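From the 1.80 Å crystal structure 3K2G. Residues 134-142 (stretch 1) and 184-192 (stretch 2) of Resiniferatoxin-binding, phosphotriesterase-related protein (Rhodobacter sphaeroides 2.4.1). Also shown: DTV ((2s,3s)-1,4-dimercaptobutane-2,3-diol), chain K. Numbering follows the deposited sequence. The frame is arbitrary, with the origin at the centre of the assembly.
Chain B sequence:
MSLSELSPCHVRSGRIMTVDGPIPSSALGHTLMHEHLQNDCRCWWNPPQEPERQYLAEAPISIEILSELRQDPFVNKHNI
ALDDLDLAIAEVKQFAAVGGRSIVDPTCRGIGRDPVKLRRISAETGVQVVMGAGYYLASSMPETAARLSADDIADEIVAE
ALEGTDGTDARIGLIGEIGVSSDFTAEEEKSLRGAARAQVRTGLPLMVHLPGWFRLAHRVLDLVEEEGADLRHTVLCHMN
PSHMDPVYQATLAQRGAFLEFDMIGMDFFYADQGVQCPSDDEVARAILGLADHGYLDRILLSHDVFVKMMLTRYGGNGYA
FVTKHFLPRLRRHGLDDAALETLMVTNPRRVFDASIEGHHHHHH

Stretch 1 134-142: GYYLASSMP
Stretch 2 (184-192) FTAEEEKSL

Stretch 1 runs as an extended loop from Gly 134 to Leu 137, makes a short 3-10 segment at Ala 138 to Ser 140, and leaves it extended again at Met 141 and Pro 142 (phi/psi -65/138 and -62/154). Gly 134 sits at 98/-172, where a CB would jam against the preceding carbonyl, so glycine suits the site. Leu 137 (-59/152) leads into the turn, which is closed by Ser 140 N to Leu 137 O (2.9 Å) and Met 141 N to Ala 138 O (2.8 Å); Ser 140 OG, chi1 p, also donates to Leu 137 O (2.7 Å). In stretch 2, Phe 184 (47/62) and Thr 185 (-63/163) precede a helix that begins at Ala 186 and continues beyond Leu 192. The two stretches run in opposite senses: Tyr 135 CA lies 6.4 Å from Ser 191 CA, and Ala 138 CA 6.2 Å from Glu 188 CA. Together they bury 272 Å².

One direct hydrogen bond crosses the contact: Ala 138 N donates to Glu 188 OE2 (3.2 Å, nearly linear at 173°). Glu 188 leaves its CA sideways, but rotamer m, t with chi3 -34° brings the carboxylate to the loop. Its other oxygen, OE1, accepts from Thr 185 N (2.9 Å), so one buried side chain ties the loop to the start of its own helix. Thr 185, chi1 p, is the N-cap: its OG1 accepts from Glu 188 N (3.2 Å). The small Ala 138 fits here, its CB 3.6 Å from Glu 188 OE2 and 4.1 Å from Thr 185 OG1.

Met 141, a selenomethionine, points toward the helix with chi1 m and chi2 and chi3 both t. This extended chain lays CE 3.6 Å from Ser 191 CB and 4.0 Å from both Glu 188 CA and Glu 187 O; a long, apolar side chain suits this surface of backbone and CB atoms.

At the Tyr 135 end, buried Ser 191 (chi1 t) brings OG 3.7 Å from Tyr 135 CB. A water bridges the stretches, accepting from Tyr 135 N (2.9 Å), donating to Ser 191 O (3.2 Å) and hydrogen-bonding Ser 191 OG (2.6 Å). Leu 137 (m, t) points away, yet its CD2 returns to 3.8 Å from Glu 188 OE2, and its CD1 lies 3.8 Å from DTV C1. Tyr 136 (chi1 t) also turns away, its OH hydrogen-bonded to DTV O3 (2.7 Å).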

ATOM      1  N   GLY B 134     -24.776 -25.532 -20.370  1.00 23.82           N
ATOM      2  CA  GLY B 134     -23.448 -26.095 -20.207  1.00 23.62           C
ATOM      3  C   GLY B 134     -23.297 -26.884 -18.921  1.00 24.67           C
ATOM      4  O   GLY B 134     -24.273 -27.123 -18.205  1.00 24.26           O
ATOM      5  N   TYR B 135     -22.064 -27.283 -18.625  1.00 25.42           N
ATOM      6  CA  TYR B 135     -21.766 -28.055 -17.428  1.00 26.81           C
ATOM      7  C   TYR B 135     -21.028 -27.239 -16.375  1.00 27.16           C
ATOM      8  O   TYR B 135     -20.281 -26.314 -16.693  1.00 24.97           O
ATOM      9  CB  TYR B 135     -20.956 -29.293 -17.810  1.00 28.05           C
ATOM     10  CG  TYR B 135     -21.773 -30.276 -18.623  1.00 30.68           C
ATOM     11  CD1 TYR B 135     -22.685 -31.135 -18.005  1.00 31.10           C
ATOM     12  CD2 TYR B 135     -21.680 -30.306 -20.013  1.00 30.74           C
ATOM     13  CE1 TYR B 135     -23.486 -31.999 -18.751  1.00 29.90           C
ATOM     14  CE2 TYR B 135     -22.477 -31.161 -20.769  1.00 30.29           C
ATOM     15  CZ  TYR B 135     -23.379 -32.004 -20.133  1.00 30.10           C
ATOM     16  OH  TYR B 135     -24.176 -32.839 -20.885  1.00 27.75           O
ATOM     17  N   TYR B 136     -21.245 -27.606 -15.116  1.00 28.13           N
ATOM     18  CA  TYR B 136     -20.643 -26.923 -13.984  1.00 29.06           C
ATOM     19  C   TYR B 136     -19.382 -27.643 -13.509  1.00 30.57           C
ATOM     20  O   TYR B 136     -18.733 -28.350 -14.282  1.00 31.98           O
ATOM     21  CB  TYR B 136     -21.679 -26.839 -12.862  1.00 29.59           C
ATOM     22  CG  TYR B 136     -21.415 -25.766 -11.840  1.00 28.31           C
ATOM     23  CD1 TYR B 136     -20.996 -24.494 -12.231  1.00 28.56           C
ATOM     24  CD2 TYR B 136     -21.634 -26.004 -10.484  1.00 28.87           C
ATOM     25  CE1 TYR B 136     -20.805 -23.483 -11.297  1.00 28.05           C
ATOM     26  CE2 TYR B 136     -21.449 -24.999  -9.544  1.00 28.34           C
ATOM     27  CZ  TYR B 136     -21.037 -23.740  -9.957  1.00 27.93           C
ATOM     28  OH  TYR B 136     -20.884 -22.724  -9.042  1.00 28.03           O
ATOM     29  N   LEU B 137     -19.034 -27.465 -12.238  1.00 31.08           N
ATOM     30  CA  LEU B 137     -17.843 -28.094 -11.686  1.00 32.56           C
ATOM     31  C   LEU B 137     -17.894 -29.617 -11.788  1.00 32.54           C
ATOM     32  O   LEU B 137     -18.968 -30.222 -11.791  1.00 31.81           O
ATOM     33  CB  LEU B 137     -17.648 -27.660 -10.228  1.00 32.04           C
ATOM     34  CG  LEU B 137     -17.417 -26.156 -10.022  1.00 32.27           C
ATOM     35  CD1 LEU B 137     -17.402 -25.832  -8.535  1.00 31.94           C
ATOM     36  CD2 LEU B 137     -16.109 -25.740 -10.676  1.00 32.87           C
ATOM     37  N   ALA B 138     -16.714 -30.224 -11.873  1.00 33.01           N
ATOM     38  CA  ALA B 138     -16.566 -31.672 -11.989  1.00 34.76           C
ATOM     39  C   ALA B 138     -17.501 -32.497 -11.094  1.00 35.71           C
ATOM     40  O   ALA B 138     -18.333 -33.262 -11.590  1.00 33.95           O
ATOM     41  CB  ALA B 138     -15.114 -32.057 -11.717  1.00 34.24           C
ATOM     42  N   SER B 139     -17.364 -32.338  -9.782  1.00 36.98           N
ATOM     43  CA  SER B 139     -18.178 -33.090  -8.824  1.00 38.85           C
ATOM     44  C   SER B 139     -19.689 -33.027  -9.047  1.00 39.46           C
ATOM     45  O   SER B 139     -20.432 -33.832  -8.482  1.00 39.86           O
ATOM     46  CB  SER B 139     -17.852 -32.639  -7.396  1.00 39.34           C
ATOM     47  OG  SER B 139     -17.921 -31.228  -7.271  1.00 41.40           O
ATOM     48  N   SER B 140     -20.151 -32.090  -9.866  1.00 38.85           N
ATOM     49  CA  SER B 140     -21.584 -31.967 -10.121  1.00 39.48           C
ATOM     50  C   SER B 140     -21.962 -32.530 -11.487  1.00 39.93           C
ATOM     51  O   SER B 140     -23.147 -32.697 -11.790  1.00 39.01           O
ATOM     52  CB  SER B 140     -22.014 -30.502 -10.067  1.00 39.52           C
ATOM     53  OG  SER B 140     -21.618 -29.824 -11.250  1.00 39.92           O
HETATM   54  N   MSE B 141     -20.959 -32.811 -12.312  1.00 41.06           N
HETATM   55  CA  MSE B 141     -21.211 -33.327 -13.655  1.00 42.15           C
HETATM   56  C   MSE B 141     -21.864 -34.694 -13.725  1.00 43.10           C
HETATM   57  O   MSE B 141     -21.513 -35.607 -12.979  1.00 41.78           O
HETATM   58  CB  MSE B 141     -19.921 -33.353 -14.477  1.00 43.42           C
HETATM   59  CG  MSE B 141     -19.410 -31.973 -14.842  1.00 44.35           C
HETATM   60 SE   MSE B 141     -17.889 -32.139 -16.009  1.00 57.95          SE
HETATM   61  CE  MSE B 141     -17.365 -30.285 -16.145  1.00 42.72           C
ATOM     62  N   PRO B 142     -22.836 -34.846 -14.638  1.00 44.22           N
ATOM     63  CA  PRO B 142     -23.553 -36.108 -14.828  1.00 45.05           C
ATOM     64  C   PRO B 142     -22.583 -37.207 -15.262  1.00 45.39           C
ATOM     65  O   PRO B 142     -21.533 -36.932 -15.848  1.00 44.31           O
ATOM     66  CB  PRO B 142     -24.559 -35.767 -15.925  1.00 44.61           C
ATOM     67  CG  PRO B 142     -24.819 -34.300 -15.700  1.00 45.31           C
ATOM     68  CD  PRO B 142     -23.425 -33.780 -15.469  1.00 44.65           C
ATOM     69  N   PHE B 184      -8.921 -27.109 -11.931  1.00 31.73           N
ATOM     70  CA  PHE B 184      -9.050 -26.996 -13.380  1.00 32.08           C
ATOM     71  C   PHE B 184      -8.787 -28.356 -14.019  1.00 31.88           C
ATOM     72  O   PHE B 184      -7.852 -28.514 -14.803  1.00 30.76           O
ATOM     73  CB  PHE B 184      -8.046 -25.962 -13.903  1.00 32.01           C
ATOM     74  CG  PHE B 184      -8.478 -25.270 -15.169  1.00 33.91           C
ATOM     75  CD1 PHE B 184      -7.979 -24.012 -15.482  1.00 32.25           C
ATOM     76  CD2 PHE B 184      -9.380 -25.869 -16.047  1.00 33.68           C
ATOM     77  CE1 PHE B 184      -8.367 -23.356 -16.649  1.00 34.12           C
ATOM     78  CE2 PHE B 184      -9.774 -25.220 -17.217  1.00 34.40           C
ATOM     79  CZ  PHE B 184      -9.265 -23.959 -17.517  1.00 33.62           C
ATOM     80  N   THR B 185      -9.621 -29.334 -13.676  1.00 31.27           N
ATOM     81  CA  THR B 185      -9.464 -30.690 -14.188  1.00 31.31           C
ATOM     82  C   THR B 185      -9.625 -30.794 -15.697  1.00 31.51           C
ATOM     83  O   THR B 185     -10.162 -29.895 -16.346  1.00 29.74           O
ATOM     84  CB  THR B 185     -10.466 -31.652 -13.537  1.00 30.06           C
ATOM     85  OG1 THR B 185     -11.784 -31.361 -14.012  1.00 29.94           O
ATOM     86  CG2 THR B 185     -10.438 -31.507 -12.024  1.00 30.83           C
ATOM     87  N   ALA B 186      -9.152 -31.908 -16.246  1.00 31.91           N
ATOM     88  CA  ALA B 186      -9.233 -32.156 -17.674  1.00 32.67           C
ATOM     89  C   ALA B 186     -10.685 -32.113 -18.137  1.00 32.67           C
ATOM     90  O   ALA B 186     -10.984 -31.641 -19.232  1.00 33.03           O
ATOM     91  CB  ALA B 186      -8.619 -33.509 -17.998  1.00 34.07           C
ATOM     92  N   GLU B 187     -11.585 -32.607 -17.293  1.00 32.37           N
ATOM     93  CA  GLU B 187     -13.006 -32.626 -17.610  1.00 32.04           C
ATOM     94  C   GLU B 187     -13.545 -31.201 -17.699  1.00 29.93           C
ATOM     95  O   GLU B 187     -14.311 -30.870 -18.602  1.00 27.07           O
ATOM     96  CB  GLU B 187     -13.783 -33.398 -16.538  1.00 36.14           C
ATOM     97  CG  GLU B 187     -13.328 -34.845 -16.331  1.00 42.15           C
ATOM     98  CD  GLU B 187     -11.928 -34.965 -15.724  1.00 45.89           C
ATOM     99  OE1 GLU B 187     -11.721 -34.493 -14.584  1.00 47.21           O
ATOM    100  OE2 GLU B 187     -11.036 -35.538 -16.388  1.00 47.99           O
ATOM    101  N   GLU B 188     -13.143 -30.360 -16.753  1.00 27.89           N
ATOM    102  CA  GLU B 188     -13.600 -28.978 -16.738  1.00 28.12           C
ATOM    103  C   GLU B 188     -13.038 -28.232 -17.944  1.00 27.86           C
ATOM    104  O   GLU B 188     -13.709 -27.366 -18.512  1.00 27.72           O
ATOM    105  CB  GLU B 188     -13.179 -28.310 -15.425  1.00 27.54           C
ATOM    106  CG  GLU B 188     -13.652 -29.091 -14.204  1.00 27.73           C
ATOM    107  CD  GLU B 188     -13.163 -28.518 -12.896  1.00 28.30           C
ATOM    108  OE1 GLU B 188     -12.038 -27.981 -12.860  1.00 26.71           O
ATOM    109  OE2 GLU B 188     -13.900 -28.622 -11.895  1.00 27.06           O
ATOM    110  N   GLU B 189     -11.816 -28.581 -18.339  1.00 27.98           N
ATOM    111  CA  GLU B 189     -11.172 -27.960 -19.492  1.00 28.13           C
ATOM    112  C   GLU B 189     -11.929 -28.340 -20.759  1.00 27.13           C
ATOM    113  O   GLU B 189     -12.153 -27.502 -21.636  1.00 24.02           O
ATOM    114  CB  GLU B 189      -9.718 -28.420 -19.618  1.00 30.44           C
ATOM    115  CG  GLU B 189      -8.950 -27.692 -20.714  1.00 34.22           C
ATOM    116  CD  GLU B 189      -7.504 -28.145 -20.833  1.00 36.62           C
ATOM    117  OE1 GLU B 189      -6.767 -28.073 -19.828  1.00 39.01           O
ATOM    118  OE2 GLU B 189      -7.101 -28.566 -21.939  1.00 36.36           O
ATOM    119  N   LYS B 190     -12.309 -29.614 -20.851  1.00 26.51           N
ATOM    120  CA  LYS B 190     -13.059 -30.114 -22.000  1.00 25.88           C
ATOM    121  C   LYS B 190     -14.399 -29.395 -22.040  1.00 24.50           C
ATOM    122  O   LYS B 190     -14.872 -28.982 -23.097  1.00 23.56           O
ATOM    123  CB  LYS B 190     -13.304 -31.617 -21.872  1.00 27.68           C
ATOM    124  CG  LYS B 190     -14.044 -32.231 -23.060  1.00 29.14           C
ATOM    125  CD  LYS B 190     -14.444 -33.673 -22.781  1.00 29.51           C
ATOM    126  CE  LYS B 190     -15.452 -33.749 -21.644  1.00 31.05           C
ATOM    127  NZ  LYS B 190     -15.752 -35.148 -21.243  1.00 30.61           N
ATOM    128  N   SER B 191     -15.010 -29.259 -20.869  1.00 22.30           N
ATOM    129  CA  SER B 191     -16.288 -28.584 -20.748  1.00 20.91           C
ATOM    130  C   SER B 191     -16.177 -27.149 -21.260  1.00 19.76           C
ATOM    131  O   SER B 191     -17.005 -26.697 -22.051  1.00 20.79           O
ATOM    132  CB  SER B 191     -16.729 -28.574 -19.282  1.00 20.05           C
ATOM    133  OG  SER B 191     -17.865 -27.751 -19.093  1.00 21.19           O
ATOM    134  N   LEU B 192     -15.148 -26.441 -20.804  1.00 19.07           N
ATOM    135  CA  LEU B 192     -14.934 -25.055 -21.208  1.00 20.02           C
ATOM    136  C   LEU B 192     -14.635 -24.915 -22.697  1.00 19.69           C
ATOM    137  O   LEU B 192     -15.073 -23.957 -23.330  1.00 17.96           O
ATOM    138  CB  LEU B 192     -13.798 -24.429 -20.394  1.00 20.05           C
ATOM    139  CG  LEU B 192     -13.544 -22.941 -20.675  1.00 22.52           C
ATOM    140  CD1 LEU B 192     -14.817 -22.148 -20.420  1.00 22.50           C
ATOM    141  CD2 LEU B 192     -12.410 -22.428 -19.803  1.00 20.52           C
TER
HETATM  142  S1  DTV K 402     -18.156 -23.692  -5.337  1.00 45.30           S
HETATM  143  C1  DTV K 402     -19.750 -23.784  -6.291  1.00 42.25           C
HETATM  144  C2  DTV K 402     -20.968 -24.082  -5.416  1.00 41.69           C
HETATM  145  O2  DTV K 402     -21.096 -23.033  -4.468  1.00 41.22           O
HETATM  146  C3  DTV K 402     -22.245 -24.157  -6.272  1.00 41.08           C
HETATM  147  O3  DTV K 402     -22.466 -22.914  -6.896  1.00 41.15           O
HETATM  148  C4  DTV K 402     -23.485 -24.494  -5.443  1.00 39.95           C
HETATM  149  S4  DTV K 402     -24.652 -25.544  -6.348  1.00 39.58           S
HETATM  150  O   HOH W   1     -19.880 -27.085 -20.595  1.00 18.91           O